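Local coordinates for protein periplasmic beta-glucosidase (Pseudomonas aeruginosa, PDB 6R5T) that probably hydrolyses terminal, non-reducing beta-D-glucosyl residues with release of beta-D-glucose, as a periplasmic member of glycoside hydrolase family 3, at residues S163-A167 and Y322-L326; I381-G385 and A463-A467; N519-L525 and M565-S570; E710-V716 and R728-L733. The protein carries 1 engineered substitution. Where two conformers were deposited one is given. Residues are numbered along the deposited sequence.

Contact 1. Residues S163-A167 and Y322-L326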
# COMPACT_ATOMS: atom_id res chain seq x y z
N SER A 163 -18.38 16.62 -32.81
CA SER A 163 -18.79 15.72 -33.92
C SER A 163 -17.71 15.70 -35.01
O SER A 163 -17.71 14.77 -35.79
CB SER A 163 -20.13 16.12 -34.52
OG SER A 163 -20.08 17.46 -34.94
N ASN A 164 -16.75 16.63 -34.97
CA ASN A 164 -15.71 16.72 -36.02
C ASN A 164 -14.44 17.33 -35.44
O ASN A 164 -14.46 18.50 -34.99
CB ASN A 164 -16.28 17.50 -37.20
CG ASN A 164 -15.33 17.64 -38.37
OD1 ASN A 164 -14.18 17.24 -38.32
ND2 ASN A 164 -15.83 18.28 -39.42
N LEU A 165 -13.36 16.55 -35.46
CA LEU A 165 -12.04 16.99 -34.94
C LEU A 165 -11.49 18.16 -35.74
O LEU A 165 -10.60 18.83 -35.22
CB LEU A 165 -11.04 15.84 -34.91
CG LEU A 165 -11.01 15.05 -33.61
CD1 LEU A 165 -10.17 13.79 -33.77
CD2 LEU A 165 -10.49 15.91 -32.48
N ALA A 166 -12.01 18.46 -36.95
CA ALA A 166 -11.53 19.59 -37.76
C ALA A 166 -12.31 20.87 -37.39
O ALA A 166 -11.89 21.98 -37.79
CB ALA A 166 -11.65 19.24 -39.22
N ALA A 167 -13.36 20.77 -36.57
CA ALA A 167 -14.12 21.98 -36.20
C ALA A 167 -13.21 22.93 -35.47
O ALA A 167 -12.41 22.50 -34.62
CB ALA A 167 -15.33 21.67 -35.35
N TYR A 322 -4.18 15.41 -39.83
CA TYR A 322 -5.21 15.28 -40.88
C TYR A 322 -6.60 15.44 -40.21
O TYR A 322 -7.41 16.29 -40.59
CB TYR A 322 -5.01 13.96 -41.62
CG TYR A 322 -5.99 13.73 -42.75
CD1 TYR A 322 -7.28 13.31 -42.51
CD2 TYR A 322 -5.60 13.94 -44.06
CE1 TYR A 322 -8.17 13.04 -43.54
CE2 TYR A 322 -6.49 13.74 -45.10
CZ TYR A 322 -7.76 13.29 -44.84
OH TYR A 322 -8.61 13.03 -45.89
N ASP A 323 -6.82 14.68 -39.13
CA ASP A 323 -8.12 14.68 -38.43
C ASP A 323 -8.40 16.06 -37.82
O ASP A 323 -9.60 16.43 -37.78
CB ASP A 323 -8.20 13.58 -37.37
CG ASP A 323 -8.27 12.19 -37.95
OD1 ASP A 323 -8.48 12.04 -39.22
OD2 ASP A 323 -8.04 11.23 -37.15
N LEU A 324 -7.37 16.78 -37.39
CA LEU A 324 -7.50 18.12 -36.80
C LEU A 324 -7.80 19.20 -37.86
O LEU A 324 -8.05 20.35 -37.50
CB LEU A 324 -6.24 18.43 -36.01
CG LEU A 324 -6.25 17.76 -34.64
CD1 LEU A 324 -4.87 17.79 -34.04
CD2 LEU A 324 -7.23 18.48 -33.75
N GLY A 325 -7.74 18.83 -39.13
CA GLY A 325 -8.06 19.74 -40.24
C GLY A 325 -6.86 20.56 -40.68
O GLY A 325 -7.05 21.53 -41.44
N LEU A 326 -5.67 20.28 -40.17
CA LEU A 326 -4.51 21.17 -40.32
C LEU A 326 -3.94 21.09 -41.74
O LEU A 326 -3.29 22.04 -42.13
CB LEU A 326 -3.49 20.91 -39.23
CG LEU A 326 -3.99 21.25 -37.82
CD1 LEU A 326 -3.04 20.65 -36.78
CD2 LEU A 326 -4.10 22.76 -37.59
O HOH W 1 -11.58 15.14 -38.95
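Leu165 lays its side chain over the end of helix 307-323, its CD1 4.1 Å from CB of Asp323 and its CD2 4.3 Å from CD2 of Leu324. Both leucines also touch Met172 at the start of strand 172-178, so the contact joins a helix-to-strand loop of the family 3 N-terminal (beta/alpha)8 barrel to the exit of a later helix. Each partner is shaped by a local motif. Asn164 opens a type I turn and forms an Asx turn, its OD1 accepting from N of Ala166 at 2.8 Å. Gly325 closes the helix with a Schellman motif. Its positive phi favours glycine, and a CB there would clash with CB of Ala166, which already lies 3.8 Å from CA of Gly325. Around this close fit, two CA-H...O contacts run in opposite senses: Leu324 CA to Leu165 O and Ala166 CA to Leu324 O, both 3.6 Å. One water donates to Asp323 O at 2.6 Å and, weakly, to Asn164 OD1 at 3.4 Å. Direct adhesion therefore rests on apolar contact, close fit and weak CH donors, with one water as the polar bridge, while the other polar bonds described shape the loop or reach other parts of the chain, as in the Asp323-Lys3 salt bridge.

Contact 2. Residues I381-G385 and A463-A467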
# COMPACT_ATOMS: atom_id res chain seq x y z
N ILE A 381 -20.44 38.31 10.27
CA ILE A 381 -19.86 36.99 9.92
C ILE A 381 -18.34 37.16 9.94
O ILE A 381 -17.85 37.96 9.14
CB ILE A 381 -20.39 36.52 8.55
CG1 ILE A 381 -21.92 36.35 8.54
CG2 ILE A 381 -19.68 35.22 8.11
CD1 ILE A 381 -22.54 36.22 7.17
N ALA A 382 -17.64 36.43 10.78
CA ALA A 382 -16.16 36.41 10.76
C ALA A 382 -15.71 35.41 9.67
O ALA A 382 -16.20 34.27 9.67
CB ALA A 382 -15.58 36.06 12.09
N VAL A 383 -14.87 35.86 8.75
CA VAL A 383 -14.35 35.01 7.65
C VAL A 383 -12.86 34.85 7.95
O VAL A 383 -12.09 35.83 7.92
CB VAL A 383 -14.62 35.62 6.27
CG1 VAL A 383 -14.06 34.72 5.19
CG2 VAL A 383 -16.08 35.91 6.09
N ILE A 384 -12.45 33.64 8.29
CA ILE A 384 -11.15 33.41 8.92
C ILE A 384 -10.44 32.25 8.24
O ILE A 384 -11.07 31.23 8.00
CB ILE A 384 -11.29 33.17 10.45
CG1 ILE A 384 -11.86 34.44 11.12
CG2 ILE A 384 -9.99 32.76 11.06
CD1 ILE A 384 -12.22 34.25 12.57
N GLY A 385 -9.13 32.41 8.01
CA GLY A 385 -8.29 31.29 7.55
C GLY A 385 -7.47 31.67 6.33
O GLY A 385 -7.82 32.60 5.59
N ALA A 463 -7.41 36.55 15.06
CA ALA A 463 -8.58 35.76 14.64
C ALA A 463 -9.56 35.60 15.82
O ALA A 463 -10.76 35.65 15.58
CB ALA A 463 -8.12 34.40 14.19
N LEU A 464 -9.06 35.40 17.03
CA LEU A 464 -9.97 35.23 18.20
C LEU A 464 -10.69 36.55 18.47
O LEU A 464 -11.89 36.50 18.68
CB LEU A 464 -9.21 34.77 19.42
CG LEU A 464 -8.63 33.37 19.37
CD1 LEU A 464 -7.88 33.04 20.64
CD2 LEU A 464 -9.75 32.36 19.13
N ARG A 465 -10.01 37.71 18.36
CA ARG A 465 -10.74 38.99 18.48
C ARG A 465 -11.83 39.12 17.43
O ARG A 465 -12.89 39.65 17.74
CB ARG A 465 -9.82 40.20 18.27
CG ARG A 465 -8.86 40.39 19.41
CD ARG A 465 -8.11 41.70 19.29
NE ARG A 465 -7.19 41.74 18.16
CZ ARG A 465 -7.37 42.48 17.08
NH1 ARG A 465 -8.44 43.24 16.94
NH2 ARG A 465 -6.46 42.47 16.11
N THR A 466 -11.54 38.73 16.18
CA THR A 466 -12.50 38.83 15.08
C THR A 466 -13.69 37.91 15.39
O THR A 466 -14.82 38.35 15.27
CB THR A 466 -11.75 38.49 13.79
OG1 THR A 466 -10.66 39.39 13.72
CG2 THR A 466 -12.63 38.58 12.57
N ALA A 467 -13.42 36.68 15.83
CA ALA A 467 -14.51 35.70 16.09
C ALA A 467 -15.40 36.22 17.24
O ALA A 467 -16.65 36.18 17.14
CB ALA A 467 -13.93 34.36 16.40
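Ile381, near the start of strand 380-384, turns its side chain away from the helix, onto Leu472 and Val474 of the neighbouring strand. Ala382 points the other way, and its small CB lets the helix come close: it lies 3.9 Å from CG2 of Thr466 and 4.2 Å from CA of Ala467. Val383 again faces away. In the alpha/beta sandwich of the family 3 C-terminal domain, the helix thereby covers the parallel part of a mixed sheet. Helix 456-468 lies on the crossover from strand 423-427 to strand 472-478, which flank strand 380-384, and runs nearly antiparallel to it, the axes of the short segments 8.6 Å apart at 158°. Ile384, the last residue of the strand, makes the most extensive contact. Leu506 of helix 497-508 also touches it. Its CG2 sits 4.0 Å from CB of Ala463, while CD1 reaches between successive turns, 3.6 Å from O of Ala463 and 4.2 Å from CB of Ala467.

Contact 3. Residues N519-L525 and M565-S570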
# COMPACT_ATOMS: atom_id res chain seq x y z
N ASN A 519 -9.14 21.63 -0.79
CA ASN A 519 -8.21 20.49 -0.75
C ASN A 519 -8.30 19.75 -2.08
O ASN A 519 -9.34 19.85 -2.78
CB ASN A 519 -8.57 19.47 0.34
CG ASN A 519 -10.03 19.08 0.41
OD1 ASN A 519 -10.89 19.97 0.64
ND2 ASN A 519 -10.35 17.81 0.25
N GLY A 520 -7.24 19.00 -2.39
CA GLY A 520 -7.18 18.28 -3.67
C GLY A 520 -7.18 16.79 -3.50
O GLY A 520 -6.97 16.07 -4.48
N ARG A 521 -7.43 16.30 -2.30
CA ARG A 521 -7.40 14.86 -1.99
C ARG A 521 -8.33 14.68 -0.80
O ARG A 521 -8.61 15.63 -0.07
CB ARG A 521 -6.00 14.41 -1.57
CG ARG A 521 -5.42 15.19 -0.39
CD ARG A 521 -4.24 14.54 0.31
NE ARG A 521 -3.10 14.28 -0.57
CZ ARG A 521 -2.24 15.16 -1.02
NH1 ARG A 521 -1.21 14.77 -1.76
NH2 ARG A 521 -2.37 16.44 -0.74
N PRO A 522 -8.77 13.46 -0.54
CA PRO A 522 -9.40 13.17 0.74
C PRO A 522 -8.56 13.64 1.93
O PRO A 522 -7.35 13.47 1.91
CB PRO A 522 -9.53 11.64 0.74
CG PRO A 522 -9.59 11.31 -0.74
CD PRO A 522 -8.61 12.25 -1.37
N LEU A 523 -9.21 14.18 2.95
CA LEU A 523 -8.56 14.60 4.20
C LEU A 523 -9.11 13.79 5.35
O LEU A 523 -10.26 13.29 5.27
CB LEU A 523 -8.81 16.07 4.53
CG LEU A 523 -8.35 17.09 3.48
CD1 LEU A 523 -8.75 18.51 3.89
CD2 LEU A 523 -6.87 16.97 3.28
N SER A 524 -8.27 13.62 6.36
CA SER A 524 -8.66 13.00 7.65
C SER A 524 -9.30 14.09 8.53
O SER A 524 -8.59 15.07 8.88
CB SER A 524 -7.47 12.36 8.30
OG SER A 524 -6.48 13.28 8.58
N LEU A 525 -10.59 13.91 8.85
CA LEU A 525 -11.40 15.02 9.42
C LEU A 525 -12.11 14.59 10.70
O LEU A 525 -13.18 15.13 11.00
CB LEU A 525 -12.39 15.46 8.36
CG LEU A 525 -11.75 16.15 7.15
CD1 LEU A 525 -12.72 16.29 6.01
CD2 LEU A 525 -11.21 17.54 7.54
N MET A 565 -14.52 9.48 -3.81
CA MET A 565 -13.36 8.79 -3.19
C MET A 565 -13.64 8.76 -1.70
O MET A 565 -14.14 9.76 -1.13
CB MET A 565 -12.09 9.56 -3.53
CG MET A 565 -10.82 8.81 -3.22
SD MET A 565 -9.42 9.65 -4.04
CE MET A 565 -8.09 8.65 -3.37
N SER A 566 -13.37 7.63 -1.09
CA SER A 566 -13.59 7.37 0.36
C SER A 566 -12.65 8.27 1.16
O SER A 566 -11.49 8.45 0.75
CB SER A 566 -13.31 5.92 0.59
OG SER A 566 -14.29 5.12 -0.05
N PHE A 567 -13.10 8.84 2.28
CA PHE A 567 -12.24 9.69 3.13
C PHE A 567 -11.77 8.84 4.30
O PHE A 567 -12.59 8.44 5.13
CB PHE A 567 -12.98 10.93 3.62
CG PHE A 567 -12.98 12.08 2.65
CD1 PHE A 567 -13.12 11.91 1.29
CD2 PHE A 567 -12.87 13.38 3.12
CE1 PHE A 567 -13.11 12.98 0.40
CE2 PHE A 567 -12.92 14.44 2.23
CZ PHE A 567 -13.01 14.26 0.88
N PRO A 568 -10.46 8.53 4.38
CA PRO A 568 -9.96 7.66 5.42
C PRO A 568 -10.06 8.41 6.74
O PRO A 568 -9.90 9.62 6.75
CB PRO A 568 -8.48 7.43 5.11
CG PRO A 568 -8.32 7.88 3.68
CD PRO A 568 -9.38 8.93 3.44
N ARG A 569 -10.15 7.66 7.84
CA ARG A 569 -10.06 8.29 9.20
C ARG A 569 -8.65 8.80 9.43
O ARG A 569 -8.49 9.80 10.16
CB ARG A 569 -10.50 7.32 10.29
CG ARG A 569 -11.97 7.00 10.19
CD ARG A 569 -12.32 5.92 11.19
NE ARG A 569 -13.68 5.47 10.99
CZ ARG A 569 -14.77 6.06 11.46
NH1 ARG A 569 -14.68 7.12 12.22
NH2 ARG A 569 -15.94 5.53 11.18
N SER A 570 -7.63 8.15 8.88
CA SER A 570 -6.24 8.63 8.99
C SER A 570 -5.42 8.00 7.88
O SER A 570 -5.83 7.01 7.29
CB SER A 570 -5.65 8.30 10.34
OG SER A 570 -5.45 6.89 10.45
O HOH W 2 -11.76 11.86 7.01
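Met565 starts the second segment by setting its SD 3.7 Å from CG of Pro522, the residue on which much of this loop-to-loop contact turns. Ser566 directs its side chain away, its OG bonded to Glu144, yet its carbonyl O rests 3.7 Å from the same Pro522 CG. Phe567 then slides under the proline: Pro522 CA stands 3.7 Å from the ring centroid and only 12° off the normal, a CH-pi contact over the face, while Leu525 CD1 meets the ring edge, 4.1 Å from CD2 of Phe567. Pro568 adds its CD, 3.8 Å from CB of Pro522, and its carbonyl joins a water bridge. That water donates to Pro568 O (2.9 Å) and Leu523 O (2.7 Å) and accepts from N of Leu525 (3.0 Å), the N-cap residue of helix 526-531. Arg569 brings its carbonyl O 3.3 Å from CB of Ser524, and Ser570, whose OG bonds to Glu602, packs on Thr491 of the second subunit. The contact thus pins the loop leaving strand 513-518 of the C-terminal domain against a long connection leading on to the fibronectin type III-like domain. Between the loops, proline and aromatic surfaces supply the adhesion, and the one water satisfies backbone groups that find no direct partner across the interface.

Contact 4. Residues E710-V716 and R728-L733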
# COMPACT_ATOMS: atom_id res chain seq x y z
N GLU A 710 -20.85 -15.66 -14.49
CA GLU A 710 -21.17 -17.03 -14.06
C GLU A 710 -22.62 -17.09 -13.59
O GLU A 710 -23.11 -16.19 -12.89
CB GLU A 710 -20.22 -17.48 -12.97
CG GLU A 710 -18.78 -17.42 -13.43
CD GLU A 710 -17.75 -17.63 -12.35
OE1 GLU A 710 -18.00 -17.21 -11.21
OE2 GLU A 710 -16.72 -18.24 -12.66
N PRO A 711 -23.35 -18.18 -13.93
CA PRO A 711 -24.70 -18.32 -13.42
C PRO A 711 -24.69 -18.35 -11.90
O PRO A 711 -23.70 -18.79 -11.28
CB PRO A 711 -25.19 -19.66 -14.00
CG PRO A 711 -23.88 -20.44 -14.31
CD PRO A 711 -22.84 -19.39 -14.62
N GLY A 712 -25.78 -17.92 -11.30
CA GLY A 712 -25.92 -17.82 -9.85
C GLY A 712 -26.50 -16.50 -9.40
O GLY A 712 -27.00 -15.69 -10.21
N GLU A 713 -26.41 -16.28 -8.09
CA GLU A 713 -27.03 -15.13 -7.45
C GLU A 713 -26.26 -13.85 -7.79
O GLU A 713 -25.01 -13.86 -7.79
CB GLU A 713 -27.02 -15.30 -5.93
CG GLU A 713 -27.77 -14.20 -5.21
CD GLU A 713 -27.75 -14.32 -3.69
OE1 GLU A 713 -27.02 -15.22 -3.19
OE2 GLU A 713 -28.48 -13.55 -3.02
N PHE A 714 -26.99 -12.77 -7.99
CA PHE A 714 -26.45 -11.40 -7.91
C PHE A 714 -27.30 -10.62 -6.94
O PHE A 714 -28.53 -10.78 -6.93
CB PHE A 714 -26.44 -10.74 -9.28
CG PHE A 714 -25.44 -11.35 -10.20
CD1 PHE A 714 -25.76 -12.46 -10.95
CD2 PHE A 714 -24.15 -10.86 -10.28
CE1 PHE A 714 -24.82 -13.04 -11.77
CE2 PHE A 714 -23.19 -11.48 -11.07
CZ PHE A 714 -23.54 -12.56 -11.84
N LYS A 715 -26.67 -9.75 -6.17
CA LYS A 715 -27.38 -8.87 -5.22
C LYS A 715 -27.31 -7.48 -5.80
O LYS A 715 -26.21 -7.02 -6.23
CB LYS A 715 -26.74 -8.89 -3.82
CG LYS A 715 -26.76 -10.24 -3.15
CD LYS A 715 -26.23 -10.18 -1.71
CE LYS A 715 -26.90 -11.27 -0.90
NZ LYS A 715 -26.38 -11.34 0.48
N VAL A 716 -28.44 -6.81 -5.84
CA VAL A 716 -28.63 -5.45 -6.36
C VAL A 716 -28.88 -4.56 -5.16
O VAL A 716 -29.82 -4.83 -4.40
CB VAL A 716 -29.80 -5.37 -7.36
CG1 VAL A 716 -29.93 -3.95 -7.85
CG2 VAL A 716 -29.60 -6.33 -8.52
N ARG A 728 -31.86 -6.49 -3.10
CA ARG A 728 -32.69 -7.62 -3.56
C ARG A 728 -31.84 -8.48 -4.47
O ARG A 728 -30.90 -7.96 -5.10
CB ARG A 728 -33.87 -7.13 -4.40
CG ARG A 728 -34.81 -6.21 -3.64
CD ARG A 728 -35.49 -6.94 -2.53
NE ARG A 728 -36.74 -7.50 -2.99
CZ ARG A 728 -37.57 -8.18 -2.19
NH1 ARG A 728 -38.72 -8.66 -2.66
NH2 ARG A 728 -37.25 -8.40 -0.93
N SER A 729 -32.18 -9.76 -4.57
CA SER A 729 -31.36 -10.70 -5.35
C SER A 729 -32.09 -11.17 -6.60
O SER A 729 -33.31 -11.23 -6.60
CB SER A 729 -30.94 -11.87 -4.52
OG SER A 729 -30.05 -11.40 -3.52
N PHE A 730 -31.32 -11.52 -7.61
CA PHE A 730 -31.84 -12.30 -8.75
C PHE A 730 -30.83 -13.39 -9.07
O PHE A 730 -29.69 -13.38 -8.60
CB PHE A 730 -32.15 -11.41 -9.94
CG PHE A 730 -30.94 -10.85 -10.63
CD1 PHE A 730 -30.39 -9.66 -10.19
CD2 PHE A 730 -30.36 -11.48 -11.71
CE1 PHE A 730 -29.28 -9.13 -10.82
CE2 PHE A 730 -29.24 -10.96 -12.33
CZ PHE A 730 -28.71 -9.77 -11.87
N THR A 731 -31.25 -14.33 -9.89
CA THR A 731 -30.39 -15.41 -10.37
C THR A 731 -30.18 -15.29 -11.87
O THR A 731 -31.14 -15.17 -12.63
CB THR A 731 -31.01 -16.77 -10.05
OG1 THR A 731 -31.16 -16.89 -8.64
CG2 THR A 731 -30.15 -17.90 -10.54
N LEU A 732 -28.92 -15.26 -12.30
CA LEU A 732 -28.56 -15.36 -13.73
C LEU A 732 -28.59 -16.84 -14.08
O LEU A 732 -27.95 -17.66 -13.37
CB LEU A 732 -27.15 -14.81 -13.96
CG LEU A 732 -26.65 -14.83 -15.39
CD1 LEU A 732 -27.49 -13.89 -16.26
CD2 LEU A 732 -25.18 -14.44 -15.45
N LEU A 733 -29.28 -17.17 -15.17
CA LEU A 733 -29.41 -18.58 -15.65
C LEU A 733 -28.19 -19.00 -16.50
O LEU A 733 -27.58 -18.08 -17.07
CB LEU A 733 -30.71 -18.68 -16.45
CG LEU A 733 -31.97 -18.31 -15.66
CD1 LEU A 733 -33.23 -18.26 -16.53
CD2 LEU A 733 -32.16 -19.22 -14.47
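Six backbone hydrogen bonds and one side-chain bond tie this antiparallel hairpin together. The side-chain link runs from Ser729 OG to Glu713 OE2 at 2.7 Å. The ladder is made of reciprocal pairs: Val716 N to Arg728 O (2.8 Å) and Arg728 N to Val716 O (2.9 Å), Phe714 with Phe730, and Gly712 with Leu732. Gly712 adopts angles that would jam a CB against the preceding carbonyl, so glycine fits the strand's start. Between these pairs, non-hydrogen-bonded Glu713-Thr731 and Lys715-Ser729 put polar residues on one face. The other face is largely apolar. Phe714 CB lies over the Phe730 ring, 3.9 Å from its centroid, though the two rings are slid apart and barely overlap; Val716 CG2 meets Phe730 CE1 at 3.6 Å, and Phe714 CE1 meets Leu732 CB at 3.7 Å. In this fibronectin type III-like beta sandwich, Phe714 also touches magnesium-binding Asp661. Such two-faced chemistry implies one side packed into the domain, the other only partly exposed to solvent.

In the fold
The four contacts follow one another along the chain, none touching another, and sample three domains. Contact 1 belongs to the barrel, where strand 172-178, which it abuts at the start, later supplies Lys176 and His177 to the glycan pocket. Contacts 2 and 3 share the C-terminal domain, with centres about 26 Å apart: contact 2 builds its layered interior, whereas contact 3 reaches the barrel, its Arg521 bonding to Ala133 O and Arg134 O. Arg521 also bonds to Met483 O and Ser488 O, on either side of pocket residue Glu486 in sequence. Contact 4 lies about 34 Å from contact 3 between centres and adjoins a separate magnesium site at Asp661 and Val663. Contacts 2 and 4 are farthest apart, about 56 Å between centres.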